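Local coordinates for protein putative ABC transporter subunit, substrate-binding component (Rhodopseudomonas palustris, PDB 4EVQ) that binds 4-hydroxybenzoate between its two lobes and probably delivers such lignin-derived aromatic acids to an ABC transporter for uptake, at residues A[16-24]-A[81-90]; A[151-161]-A[205-215]. All blocks are in the same frame, centred on the assembly; numbering follows the deposited sequence.

Contact 1 (A[16-24]-A[81-90]); sequences ALKVGLLLP and EKADVLIGTV. With PHB (p-hydroxybenzoic acid), chain H.
Lys-18 and Asp-84 grip each other where two parallel strands begin, Asp-84 just ahead of the second: Lys-18 N gives a nearly straight bond (173°) to the anti lone pair of Asp-84 OD2, and Asp-84 N returns one of 2.8 Å to Lys-18 O. The Lys-18 side chain leaves beside this carboxylate, CB lying 3.7 Å from Asp-84 OD2 and CG 4.1 Å from the same oxygen. CD lies near Glu-81 O, and a bend at chi3 (74°) brings CE closer to it and lets NZ donate to that carbonyl at 2.8 Å. The Glu-81 carboxylate pairs instead with Lys-76. Strands 17-23 and 85-88 are central neighbours in the Rossmann-like, largely parallel sheet of this periplasmic binding protein's N-terminal lobe, and Gly-20 N to Val-85 O, Ile-87 N to Gly-20 O and Leu-22 N to Ile-87 O continue the ladder. On the face turned to helix 30-46, Ile-87 CD1 reaches Val-19 CG1 at 3.7 Å, while Leu-21 lies alongside Ile-87 with CD2 against its CB. Beyond the strands Val-90 CG2 presses tightly on Pro-24 CD (3.4 Å), and Val-90 CG1 meets p-hydroxybenzoic acid C2 at 3.9 Å.

Contact 2 (A[151-161]-A[205-215]); sequences LKKAVTVTWKY and LKPDCVYAFFS. With PHB (p-hydroxybenzoic acid), chain H.
Trp-159 and Phe-214 both turn CG away from their carbonyl carbons (chi1 -81° and -65°), which brings the edge of the phenyl ring onto the indole face where the two parallel strands approach the ligand pocket. These strands, 153-159 and 209-213, are neighbours in the C-terminal lobe's sheet of the periplasmic binding protein fold, with helix 162-177 packed on the face of Thr-156 and Tyr-211. The aromatic pair is T-shaped, its planes at 88°, and Phe-214 CD1 stands 3.6 Å from Trp-159 CD2 over the middle of the indole. Ser-215 O lies at the indole edge, while Trp-159 NE1 is held by Asp-192 O. An alanine at Trp-159 would take away this aromatic face and probably leave the Phe-214 edge without its partner and Asp-192 O without its indole donor. Thr-158 OG1 donates to Phe-213 O at 2.7 Å and sits at the edge of the Phe-213 ring. Farther back, Val-157 CG1 packs against Ala-212 CB and Val-210 CG1, and Val-155 CG2 against the Pro-207 ring. At the opposite end Asp-208 holds two successive backbone N-H groups: OD2 takes Lys-152 N through its syn lone pair, and OD1 is met by Lys-153 N from above the carboxylate plane. The extended Lys-153 chain carries NZ to Lys-206 O (2.9 Å), just past helix 196-205. Both segments run on into the ligand pocket. Phe-213 CZ approaches p-hydroxybenzoic acid C4 at 3.7 Å, and Ser-215 OG accepts from the ligand's O4 at 2.7 Å. Tyr-161 OH, also bonded to Tyr-29, donates to the carboxylate oxygen O1' at 2.6 Å.

How the contacts relate
Contact 1 and contact 2 are corresponding strand pairs in the two lobes of one chain, each parallel with its axes 4.7 Å apart and 24° from aligned. They lie on opposite sides of the chain's centre, with centres about 35 Å apart, and do not touch; their nearest atoms are about 5 Å apart. The C-terminal ends of both pairs point into the cleft, where p-hydroxybenzoic acid bridges them. Contact 1 offers Val-90, its CG1 to the ligand ring and its backbone O close to the carboxyl carbon, whereas contact 2 supplies polar grips on both ligand ends. Ser-92 and Gly-115 add further hydrogen bonds. Such two-sided enclosure is consistent with the closed, ligand-bound state of periplasmic binding proteins.

Contact 1 (A[16-24]-A[81-90])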
loop_
_atom_site.group_PDB
_atom_site.type_symbol
_atom_site.label_atom_id
_atom_site.label_comp_id
_atom_site.label_asym_id
_atom_site.label_seq_id
_atom_site.Cartn_x
_atom_site.Cartn_y
_atom_site.Cartn_z
ATOM N N ALA A 16 -20.887 -11.313 17.306
ATOM C CA ALA A 16 -19.710 -10.602 16.810
ATOM C C ALA A 16 -19.975 -9.996 15.422
ATOM O O ALA A 16 -20.742 -10.541 14.626
ATOM C CB ALA A 16 -18.518 -11.533 16.775
ATOM N N LEU A 17 -19.380 -8.834 15.161
ATOM C CA LEU A 17 -19.356 -8.246 13.827
ATOM C C LEU A 17 -18.394 -9.100 13.012
ATOM O O LEU A 17 -17.260 -9.333 13.447
ATOM C CB LEU A 17 -18.825 -6.812 13.930
ATOM C CG LEU A 17 -19.139 -5.785 12.855
ATOM C CD1 LEU A 17 -19.227 -4.395 13.500
ATOM C CD2 LEU A 17 -18.107 -5.796 11.802
ATOM N N LYS A 18 -18.833 -9.585 11.854
ATOM C CA LYS A 18 -17.996 -10.446 11.023
ATOM C C LYS A 18 -17.285 -9.601 9.993
ATOM O O LYS A 18 -17.889 -9.023 9.097
ATOM C CB LYS A 18 -18.806 -11.543 10.329
ATOM C CG LYS A 18 -19.533 -12.450 11.282
ATOM C CD LYS A 18 -20.263 -13.535 10.514
ATOM C CE LYS A 18 -19.286 -14.568 9.978
ATOM N NZ LYS A 18 -20.066 -15.800 9.578
ATOM N N VAL A 19 -15.984 -9.542 10.144
ATOM C CA VAL A 19 -15.126 -8.759 9.258
ATOM C C VAL A 19 -14.395 -9.751 8.361
ATOM O O VAL A 19 -13.565 -10.557 8.827
ATOM C CB VAL A 19 -14.179 -7.882 10.050
ATOM C CG1 VAL A 19 -13.277 -7.107 9.075
ATOM C CG2 VAL A 19 -14.935 -6.889 10.924
ATOM N N GLY A 20 -14.734 -9.740 7.082
ATOM C CA GLY A 20 -14.071 -10.591 6.130
ATOM C C GLY A 20 -12.765 -9.993 5.690
ATOM O O GLY A 20 -12.757 -8.832 5.299
ATOM N N LEU A 21 -11.691 -10.752 5.782
ATOM C CA LEU A 21 -10.354 -10.295 5.413
ATOM C C LEU A 21 -9.909 -11.092 4.265
ATOM O O LEU A 21 -9.639 -12.295 4.412
ATOM C CB LEU A 21 -9.330 -10.449 6.515
ATOM C CG LEU A 21 -9.502 -9.766 7.826
ATOM C CD1 LEU A 21 -8.193 -9.867 8.644
ATOM C CD2 LEU A 21 -9.814 -8.309 7.586
ATOM N N LEU A 22 -9.824 -10.492 3.102
ATOM C CA LEU A 22 -9.299 -11.144 1.916
ATOM C C LEU A 22 -7.897 -10.623 1.698
ATOM O O LEU A 22 -7.715 -9.456 1.323
ATOM C CB LEU A 22 -10.179 -10.823 0.702
ATOM C CG LEU A 22 -9.801 -11.490 -0.621
ATOM C CD1 LEU A 22 -10.012 -13.003 -0.547
ATOM C CD2 LEU A 22 -10.543 -10.903 -1.842
ATOM N N LEU A 23 -6.915 -11.453 1.975
ATOM C CA LEU A 23 -5.521 -11.023 1.979
ATOM C C LEU A 23 -4.659 -12.167 1.567
ATOM O O LEU A 23 -5.094 -13.324 1.660
ATOM C CB LEU A 23 -5.091 -10.523 3.372
ATOM C CG LEU A 23 -5.698 -9.188 3.833
ATOM C CD1 LEU A 23 -5.398 -8.995 5.303
ATOM C CD2 LEU A 23 -5.107 -8.069 2.994
ATOM N N PRO A 24 -3.416 -11.876 1.149
ATOM C CA PRO A 24 -2.475 -12.963 0.860
ATOM C C PRO A 24 -1.894 -13.538 2.134
ATOM O O PRO A 24 -1.053 -12.907 2.762
ATOM C CB PRO A 24 -1.424 -12.300 -0.009
ATOM C CG PRO A 24 -1.444 -10.854 0.417
ATOM C CD PRO A 24 -2.868 -10.555 0.789
ATOM N N GLU A 81 -20.192 -16.579 3.829
ATOM C CA GLU A 81 -19.760 -16.220 5.181
ATOM C C GLU A 81 -20.597 -15.094 5.766
ATOM O O GLU A 81 -20.505 -14.808 6.961
ATOM C CB GLU A 81 -18.307 -15.758 5.198
ATOM C CG GLU A 81 -17.293 -16.784 4.728
ATOM C CD GLU A 81 -16.950 -17.823 5.760
ATOM O OE1 GLU A 81 -17.537 -17.811 6.874
ATOM O OE2 GLU A 81 -16.065 -18.651 5.436
ATOM N N LYS A 82 -21.386 -14.444 4.918
ATOM C CA LYS A 82 -22.231 -13.301 5.309
ATOM C C LYS A 82 -21.442 -12.246 6.081
ATOM O O LYS A 82 -21.870 -11.766 7.126
ATOM C CB LYS A 82 -23.454 -13.795 6.107
ATOM C CG LYS A 82 -24.271 -14.867 5.344
ATOM C CD LYS A 82 -25.422 -15.418 6.179
ATOM C CE LYS A 82 -24.935 -16.158 7.446
ATOM N NZ LYS A 82 -25.977 -17.084 7.992
ATOM N N ALA A 83 -20.312 -11.803 5.513
ATOM C CA ALA A 83 -19.528 -10.809 6.209
ATOM C C ALA A 83 -20.335 -9.528 6.356
ATOM O O ALA A 83 -21.104 -9.160 5.485
ATOM C CB ALA A 83 -18.278 -10.510 5.412
ATOM N N ASP A 84 -20.066 -8.804 7.424
ATOM C CA ASP A 84 -20.680 -7.504 7.634
ATOM C C ASP A 84 -19.871 -6.388 6.997
ATOM O O ASP A 84 -20.385 -5.324 6.649
ATOM C CB ASP A 84 -20.819 -7.214 9.138
ATOM C CG ASP A 84 -21.784 -8.174 9.836
ATOM O OD1 ASP A 84 -22.962 -8.254 9.399
ATOM O OD2 ASP A 84 -21.346 -8.833 10.801
ATOM N N VAL A 85 -18.563 -6.631 6.888
ATOM C CA VAL A 85 -17.590 -5.668 6.341
ATOM C C VAL A 85 -16.562 -6.483 5.610
ATOM O O VAL A 85 -16.300 -7.620 6.005
ATOM C CB VAL A 85 -16.872 -4.879 7.489
ATOM C CG1 VAL A 85 -15.756 -3.940 6.955
ATOM C CG2 VAL A 85 -17.922 -4.069 8.319
ATOM N N LEU A 86 -16.031 -5.920 4.531
ATOM C CA LEU A 86 -14.995 -6.561 3.728
ATOM C C LEU A 86 -13.726 -5.714 3.703
ATOM O O LEU A 86 -13.781 -4.517 3.437
ATOM C CB LEU A 86 -15.496 -6.745 2.300
ATOM C CG LEU A 86 -14.547 -7.308 1.254
ATOM C CD1 LEU A 86 -14.149 -8.724 1.587
ATOM C CD2 LEU A 86 -15.252 -7.269 -0.094
ATOM N N ILE A 87 -12.619 -6.328 4.074
ATOM C CA ILE A 87 -11.308 -5.648 4.060
ATOM C C ILE A 87 -10.350 -6.468 3.198
ATOM O O ILE A 87 -10.056 -7.627 3.493
ATOM C CB ILE A 87 -10.748 -5.410 5.480
ATOM C CG1 ILE A 87 -11.734 -4.575 6.296
ATOM C CG2 ILE A 87 -9.342 -4.768 5.414
ATOM C CD1 ILE A 87 -11.306 -4.347 7.709
ATOM N N GLY A 88 -9.866 -5.876 2.115
ATOM C CA GLY A 88 -8.864 -6.532 1.274
ATOM C C GLY A 88 -8.629 -5.685 0.056
ATOM O O GLY A 88 -9.345 -4.699 -0.194
ATOM N N THR A 89 -7.554 -5.924 -0.702
ATOM C CA THR A 89 -6.488 -6.865 -0.455
ATOM C C THR A 89 -5.148 -6.206 -0.814
ATOM O O THR A 89 -5.075 -4.961 -0.895
ATOM C CB THR A 89 -6.743 -8.138 -1.233
ATOM O OG1 THR A 89 -5.680 -9.098 -0.951
ATOM C CG2 THR A 89 -6.803 -7.903 -2.730
ATOM N N VAL A 90 -4.102 -6.991 -1.026
ATOM C CA VAL A 90 -2.774 -6.497 -1.405
ATOM C C VAL A 90 -2.539 -6.318 -2.870
ATOM O O VAL A 90 -2.130 -5.244 -3.297
ATOM C CB VAL A 90 -1.686 -7.430 -0.805
ATOM C CG1 VAL A 90 -0.291 -7.115 -1.346
ATOM C CG2 VAL A 90 -1.683 -7.316 0.731
HETATM C "C1'" PHB H . -0.391 -3.881 -5.520
HETATM O "O1'" PHB H . -0.500 -4.909 -6.227
HETATM O "O2'" PHB H . -1.237 -2.904 -5.579
HETATM C C1 PHB H . 0.712 -3.711 -4.551
HETATM C C2 PHB H . 1.348 -4.841 -4.036
HETATM C C3 PHB H . 2.395 -4.688 -3.141
HETATM C C4 PHB H . 2.803 -3.444 -2.787
HETATM C C5 PHB H . 2.173 -2.310 -3.266
HETATM C C6 PHB H . 1.145 -2.470 -4.147
HETATM O O4 PHB H . 3.821 -3.276 -1.922
#

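Contact 2 (A[151-161]-A[205-215])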
loop_
_atom_site.group_PDB
_atom_site.type_symbol
_atom_site.label_atom_id
_atom_site.label_comp_id
_atom_site.label_asym_id
_atom_site.label_seq_id
_atom_site.Cartn_x
_atom_site.Cartn_y
_atom_site.Cartn_z
ATOM N N LEU A 151 18.220 14.013 -11.537
ATOM C CA LEU A 151 18.332 12.850 -12.396
ATOM C C LEU A 151 17.627 13.048 -13.727
ATOM O O LEU A 151 16.632 13.767 -13.816
ATOM C CB LEU A 151 17.708 11.654 -11.666
ATOM C CG LEU A 151 18.478 11.303 -10.403
ATOM C CD1 LEU A 151 17.648 10.400 -9.555
ATOM C CD2 LEU A 151 19.856 10.672 -10.661
ATOM N N LYS A 152 18.142 12.399 -14.767
ATOM C CA LYS A 152 17.764 12.725 -16.131
ATOM C C LYS A 152 17.548 11.536 -17.061
ATOM O O LYS A 152 17.033 11.696 -18.158
ATOM C CB LYS A 152 18.871 13.632 -16.794
ATOM C CG LYS A 152 19.263 14.933 -16.072
ATOM C CD LYS A 152 20.034 15.868 -17.016
ATOM C CE LYS A 152 21.143 15.134 -17.797
ATOM N NZ LYS A 152 21.830 15.993 -18.846
ATOM N N LYS A 153 18.002 10.340 -16.668
ATOM C CA LYS A 153 18.079 9.229 -17.613
ATOM C C LYS A 153 17.811 7.915 -16.867
ATOM O O LYS A 153 18.715 7.321 -16.304
ATOM C CB LYS A 153 19.464 9.187 -18.249
ATOM C CG LYS A 153 19.654 8.102 -19.304
ATOM C CD LYS A 153 21.122 8.040 -19.788
ATOM C CE LYS A 153 21.350 6.939 -20.777
ATOM N NZ LYS A 153 22.816 6.780 -21.163
ATOM N N ALA A 154 16.543 7.475 -16.875
ATOM C CA ALA A 154 16.134 6.374 -16.037
ATOM C C ALA A 154 15.892 5.099 -16.809
ATOM O O ALA A 154 15.502 5.123 -17.986
ATOM C CB ALA A 154 14.812 6.734 -15.327
ATOM N N VAL A 155 16.121 3.982 -16.140
ATOM C CA VAL A 155 15.544 2.705 -16.555
ATOM C C VAL A 155 14.582 2.264 -15.451
ATOM O O VAL A 155 14.879 2.439 -14.270
ATOM C CB VAL A 155 16.630 1.622 -16.728
ATOM C CG1 VAL A 155 16.025 0.215 -16.921
ATOM C CG2 VAL A 155 17.539 1.962 -17.875
ATOM N N THR A 156 13.420 1.716 -15.833
ATOM C CA THR A 156 12.482 1.177 -14.856
ATOM C C THR A 156 12.511 -0.352 -14.875
ATOM O O THR A 156 12.811 -0.962 -15.930
ATOM C CB THR A 156 11.042 1.638 -15.068
ATOM O OG1 THR A 156 10.525 1.027 -16.229
ATOM C CG2 THR A 156 10.949 3.138 -15.178
ATOM N N VAL A 157 12.282 -0.964 -13.724
ATOM C CA VAL A 157 12.189 -2.409 -13.668
ATOM C C VAL A 157 11.112 -2.784 -12.634
ATOM O O VAL A 157 11.116 -2.277 -11.499
ATOM C CB VAL A 157 13.563 -3.042 -13.381
ATOM C CG1 VAL A 157 14.145 -2.565 -12.109
ATOM C CG2 VAL A 157 13.481 -4.545 -13.434
ATOM N N THR A 158 10.245 -3.696 -13.016
ATOM C CA THR A 158 9.148 -4.086 -12.129
ATOM C C THR A 158 8.555 -5.384 -12.622
ATOM O O THR A 158 8.988 -5.938 -13.627
ATOM C CB THR A 158 8.071 -2.981 -11.989
ATOM O OG1 THR A 158 7.180 -3.324 -10.923
ATOM C CG2 THR A 158 7.277 -2.821 -13.249
ATOM N N TRP A 159 7.557 -5.863 -11.895
ATOM C CA TRP A 159 6.788 -7.025 -12.284
ATOM C C TRP A 159 5.694 -6.657 -13.290
ATOM O O TRP A 159 5.110 -5.560 -13.229
ATOM C CB TRP A 159 6.140 -7.675 -11.049
ATOM C CG TRP A 159 7.049 -8.560 -10.257
ATOM C CD1 TRP A 159 7.899 -9.506 -10.756
ATOM C CD2 TRP A 159 7.176 -8.618 -8.839
ATOM N NE1 TRP A 159 8.504 -10.168 -9.741
ATOM C CE2 TRP A 159 8.080 -9.659 -8.543
ATOM C CE3 TRP A 159 6.569 -7.940 -7.786
ATOM C CZ2 TRP A 159 8.422 -10.010 -7.233
ATOM C CZ3 TRP A 159 6.877 -8.293 -6.519
ATOM C CH2 TRP A 159 7.818 -9.299 -6.239
ATOM N N LYS A 160 5.417 -7.599 -14.190
ATOM C CA LYS A 160 4.451 -7.427 -15.250
ATOM C C LYS A 160 3.021 -7.734 -14.738
ATOM O O LYS A 160 2.436 -8.780 -14.991
ATOM C CB LYS A 160 4.809 -8.274 -16.454
ATOM C CG LYS A 160 3.983 -7.914 -17.705
ATOM C CD LYS A 160 4.445 -8.544 -18.992
ATOM C CE LYS A 160 3.454 -8.186 -20.096
ATOM N NZ LYS A 160 2.113 -8.815 -19.921
ATOM N N TYR A 161 2.477 -6.794 -13.986
ATOM C CA TYR A 161 1.080 -6.839 -13.616
ATOM C C TYR A 161 0.655 -5.401 -13.329
ATOM O O TYR A 161 1.486 -4.501 -13.306
ATOM C CB TYR A 161 0.776 -7.821 -12.470
ATOM C CG TYR A 161 1.000 -7.300 -11.057
ATOM C CD1 TYR A 161 2.262 -7.237 -10.543
ATOM C CD2 TYR A 161 -0.060 -6.938 -10.219
ATOM C CE1 TYR A 161 2.487 -6.821 -9.239
ATOM C CE2 TYR A 161 0.158 -6.522 -8.944
ATOM C CZ TYR A 161 1.427 -6.462 -8.441
ATOM O OH TYR A 161 1.655 -6.067 -7.156
ATOM N N LEU A 205 22.727 -0.047 -20.600
ATOM C CA LEU A 205 21.996 1.157 -20.984
ATOM C C LEU A 205 22.554 2.432 -20.363
ATOM O O LEU A 205 22.162 3.526 -20.761
ATOM C CB LEU A 205 20.510 1.023 -20.575
ATOM C CG LEU A 205 19.751 -0.018 -21.417
ATOM C CD1 LEU A 205 18.478 -0.459 -20.709
ATOM C CD2 LEU A 205 19.415 0.518 -22.818
ATOM N N LYS A 206 23.406 2.274 -19.355
ATOM C CA LYS A 206 24.096 3.386 -18.694
ATOM C C LYS A 206 23.158 4.531 -18.261
ATOM O O LYS A 206 23.430 5.720 -18.505
ATOM C CB LYS A 206 25.223 3.947 -19.588
ATOM C CG LYS A 206 26.262 2.913 -19.909
ATOM C CD LYS A 206 27.353 3.471 -20.854
ATOM C CE LYS A 206 28.313 2.368 -21.325
ATOM N NZ LYS A 206 29.405 2.943 -22.121
ATOM N N PRO A 207 22.065 4.185 -17.561
ATOM C CA PRO A 207 21.238 5.249 -17.004
ATOM C C PRO A 207 21.913 5.950 -15.820
ATOM O O PRO A 207 22.898 5.438 -15.277
ATOM C CB PRO A 207 19.991 4.473 -16.535
ATOM C CG PRO A 207 20.546 3.170 -16.063
ATOM C CD PRO A 207 21.616 2.848 -17.114
ATOM N N ASP A 208 21.380 7.099 -15.414
ATOM C CA ASP A 208 21.842 7.718 -14.189
ATOM C C ASP A 208 21.024 7.366 -12.951
ATOM O O ASP A 208 21.360 7.765 -11.838
ATOM C CB ASP A 208 22.009 9.240 -14.328
ATOM C CG ASP A 208 20.716 10.007 -14.541
ATOM O OD1 ASP A 208 19.602 9.455 -14.438
ATOM O OD2 ASP A 208 20.771 11.235 -14.788
ATOM N N CYS A 209 20.010 6.523 -13.160
ATOM C CA CYS A 209 19.226 5.995 -12.035
ATOM C C CYS A 209 18.371 4.839 -12.534
ATOM O O CYS A 209 18.072 4.694 -13.708
ATOM C CB CYS A 209 18.304 7.091 -11.446
ATOM S SG CYS A 209 17.162 7.849 -12.635
ATOM N N VAL A 210 17.909 4.065 -11.553
ATOM C CA VAL A 210 16.957 2.979 -11.755
ATOM C C VAL A 210 15.771 3.221 -10.829
ATOM O O VAL A 210 15.951 3.552 -9.652
ATOM C CB VAL A 210 17.595 1.621 -11.472
ATOM C CG1 VAL A 210 16.544 0.516 -11.506
ATOM C CG2 VAL A 210 18.697 1.327 -12.489
ATOM N N TYR A 211 14.584 3.074 -11.400
ATOM C CA TYR A 211 13.325 3.096 -10.652
ATOM C C TYR A 211 12.770 1.678 -10.634
ATOM O O TYR A 211 12.512 1.118 -11.689
ATOM C CB TYR A 211 12.327 4.018 -11.340
ATOM C CG TYR A 211 10.913 4.046 -10.784
ATOM C CD1 TYR A 211 10.593 4.867 -9.729
ATOM C CD2 TYR A 211 9.896 3.308 -11.355
ATOM C CE1 TYR A 211 9.299 4.925 -9.256
ATOM C CE2 TYR A 211 8.592 3.352 -10.880
ATOM C CZ TYR A 211 8.309 4.177 -9.861
ATOM O OH TYR A 211 6.995 4.287 -9.395
ATOM N N ALA A 212 12.571 1.117 -9.437
ATOM C CA ALA A 212 12.097 -0.256 -9.304
ATOM C C ALA A 212 10.908 -0.335 -8.368
ATOM O O ALA A 212 10.890 0.271 -7.305
ATOM C CB ALA A 212 13.215 -1.161 -8.784
ATOM N N PHE A 213 9.955 -1.149 -8.786
ATOM C CA PHE A 213 8.882 -1.565 -7.888
ATOM C C PHE A 213 8.919 -3.075 -7.736
ATOM O O PHE A 213 8.666 -3.826 -8.710
ATOM C CB PHE A 213 7.460 -1.121 -8.280
ATOM C CG PHE A 213 6.375 -1.891 -7.506
ATOM C CD1 PHE A 213 6.269 -1.746 -6.150
ATOM C CD2 PHE A 213 5.558 -2.820 -8.131
ATOM C CE1 PHE A 213 5.366 -2.500 -5.409
ATOM C CE2 PHE A 213 4.655 -3.603 -7.374
ATOM C CZ PHE A 213 4.579 -3.424 -6.018
ATOM N N PHE A 214 9.245 -3.494 -6.523
ATOM C CA PHE A 214 9.076 -4.885 -6.048
ATOM C C PHE A 214 8.675 -4.720 -4.586
ATOM O O PHE A 214 8.795 -3.635 -3.997
ATOM C CB PHE A 214 10.378 -5.692 -6.151
ATOM C CG PHE A 214 10.824 -5.893 -7.549
ATOM C CD1 PHE A 214 10.200 -6.786 -8.371
ATOM C CD2 PHE A 214 11.849 -5.125 -8.082
ATOM C CE1 PHE A 214 10.524 -6.914 -9.686
ATOM C CE2 PHE A 214 12.181 -5.234 -9.383
ATOM C CZ PHE A 214 11.546 -6.119 -10.211
ATOM N N SER A 215 8.169 -5.783 -3.973
ATOM C CA SER A 215 7.776 -5.730 -2.584
ATOM C C SER A 215 7.816 -7.148 -2.011
ATOM O O SER A 215 7.658 -8.102 -2.749
ATOM C CB SER A 215 6.354 -5.113 -2.535
ATOM O OG SER A 215 5.861 -4.983 -1.249
HETATM C "C1'" PHB H . -0.391 -3.881 -5.520
HETATM O "O1'" PHB H . -0.500 -4.909 -6.227
HETATM O "O2'" PHB H . -1.237 -2.904 -5.579
HETATM C C1 PHB H . 0.712 -3.711 -4.551
HETATM C C2 PHB H . 1.348 -4.841 -4.036
HETATM C C3 PHB H . 2.395 -4.688 -3.141
HETATM C C4 PHB H . 2.803 -3.444 -2.787
HETATM C C5 PHB H . 2.173 -2.310 -3.266
HETATM C C6 PHB H . 1.145 -2.470 -4.147
HETATM O O4 PHB H . 3.821 -3.276 -1.922
#